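PDB 4V1S: alpha-1,6-mannanase from Bacteroides thetaiotaomicron, which probably hydrolyses internal alpha-1,6-mannosidic linkages of mannans, as expected of a family 76 glycoside hydrolase from a gut symbiont. Local coordinates for residues 180-185 / 251-256. Sequence-based numbering, arbitrary orientation.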
# COMPACT_ATOMS: atom_id res chain seq x y z
N ASP A 180 -1.01 18.72 11.83
CA ASP A 180 -1.11 19.91 12.68
C ASP A 180 -2.60 20.16 12.94
O ASP A 180 -3.44 19.37 12.52
CB ASP A 180 -0.36 21.13 12.10
CG ASP A 180 -0.95 21.60 10.78
OD1 ASP A 180 -2.16 21.35 10.54
OD2 ASP A 180 -0.21 22.22 10.01
N ASN A 181 -2.91 21.24 13.66
CA ASN A 181 -4.30 21.52 14.03
C ASN A 181 -5.13 22.33 13.03
O ASN A 181 -6.23 22.74 13.34
CB ASN A 181 -4.35 22.10 15.44
CG ASN A 181 -4.34 21.02 16.50
OD1 ASN A 181 -3.56 21.06 17.47
ND2 ASN A 181 -5.20 20.04 16.31
N VAL A 182 -4.60 22.54 11.83
CA VAL A 182 -5.42 23.08 10.73
C VAL A 182 -6.50 22.04 10.48
O VAL A 182 -6.22 20.84 10.47
CB VAL A 182 -4.53 23.39 9.52
CG1 VAL A 182 -5.35 23.78 8.29
CG2 VAL A 182 -3.54 24.51 9.89
N LEU A 183 -7.75 22.50 10.37
CA LEU A 183 -8.92 21.61 10.32
C LEU A 183 -9.12 20.75 11.57
O LEU A 183 -9.94 19.82 11.55
CB LEU A 183 -8.89 20.71 9.06
CG LEU A 183 -8.95 21.45 7.73
CD1 LEU A 183 -8.92 20.48 6.56
CD2 LEU A 183 -10.16 22.36 7.61
N GLY A 184 -8.39 21.05 12.64
CA GLY A 184 -8.53 20.32 13.89
C GLY A 184 -7.71 19.06 14.00
O GLY A 184 -7.80 18.34 14.99
N GLY A 185 -6.86 18.81 13.00
CA GLY A 185 -6.08 17.59 12.95
C GLY A 185 -5.89 17.14 11.53
O GLY A 185 -6.15 17.87 10.59
N LYS A 251 -10.48 16.68 2.82
CA LYS A 251 -11.15 17.87 3.31
C LYS A 251 -10.28 19.08 2.94
O LYS A 251 -9.09 19.10 3.19
CB LYS A 251 -11.37 17.79 4.82
CG LYS A 251 -12.25 18.89 5.38
CD LYS A 251 -12.64 18.53 6.80
CE LYS A 251 -13.42 19.61 7.50
NZ LYS A 251 -14.86 19.36 7.32
N MET A 252 -10.92 20.07 2.31
CA MET A 252 -10.24 21.27 1.81
C MET A 252 -9.99 22.25 2.95
O MET A 252 -10.87 22.51 3.76
CB MET A 252 -11.07 21.97 0.74
CG MET A 252 -11.43 21.11 -0.46
SD MET A 252 -9.99 20.46 -1.33
CE MET A 252 -10.17 18.71 -1.03
N VAL A 253 -8.79 22.77 3.00
CA VAL A 253 -8.43 23.68 4.08
C VAL A 253 -9.14 25.04 3.99
O VAL A 253 -9.52 25.61 5.01
CB VAL A 253 -6.90 23.85 4.15
CG1 VAL A 253 -6.49 25.05 4.98
CG2 VAL A 253 -6.27 22.57 4.69
N ALA A 254 -9.35 25.52 2.77
CA ALA A 254 -9.92 26.86 2.56
C ALA A 254 -11.30 27.00 3.18
O ALA A 254 -11.60 27.99 3.85
CB ALA A 254 -9.98 27.16 1.08
N ASP A 255 -12.15 26.01 2.94
CA ASP A 255 -13.54 26.11 3.39
C ASP A 255 -14.10 24.89 4.09
O ASP A 255 -15.30 24.84 4.40
CB ASP A 255 -14.44 26.44 2.18
CG ASP A 255 -14.43 25.36 1.11
OD1 ASP A 255 -13.70 24.35 1.24
OD2 ASP A 255 -15.17 25.54 0.12
N GLY A 256 -13.26 23.88 4.31
CA GLY A 256 -13.67 22.68 5.01
C GLY A 256 -14.57 21.77 4.18
O GLY A 256 -15.10 20.81 4.71
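L183 reaches the 251-256 segment from a backbone with positive phi (61°), and its two methyls meet the end of strand 246-252. CD1 lies 3.6 Å from K251 O. It also touches the aliphatic start of the lysine, 3.9 Å from K251 CG. The second methyl, CD2, faces the strand backbone, 3.9 Å from M252 O. Chi1 of L183 (-62°) puts CG anti to its own carbonyl carbon, and from CG the two methyls branch toward K251 O and M252 O.

V253 completes the apolar patch with both its branches. Its CG2 touches L183 CD1, while its CG1 lies 3.7 Å from V182 CG1. The V182 and V253 side chains cross at about a right angle. The contact between the segments is thus made by van der Waals packing, with methyls set against two backbone carbonyl oxygens.

Each segment also has a side-chain hydrogen bond of its own. D180 OD1 accepts from V182 N at 3.0 Å, which makes an Asx turn; the N-H meets the carboxylate from above its plane. In the other segment, K251 NZ donates to G256 O at 3.0 Å, in the carbonyl plane and on a lone pair. This bond ties the lysine near the end of strand 246-252 to the far side of the turn, which leads into the antiparallel strand 258-259. The packing of the two segments is a surface contact of the family 76 glycoside hydrolase chain, joining the loop after helix 162-177 to this beta hairpin.

K200, outside both segments, links them. Its NZ forms a salt bridge with D180 OD1 and hydrogen bonds with V182 O and G185 O, and its backbone is hydrogen-bonded to that of K251. W234 NE1 forms a hydrogen bond with L183 O.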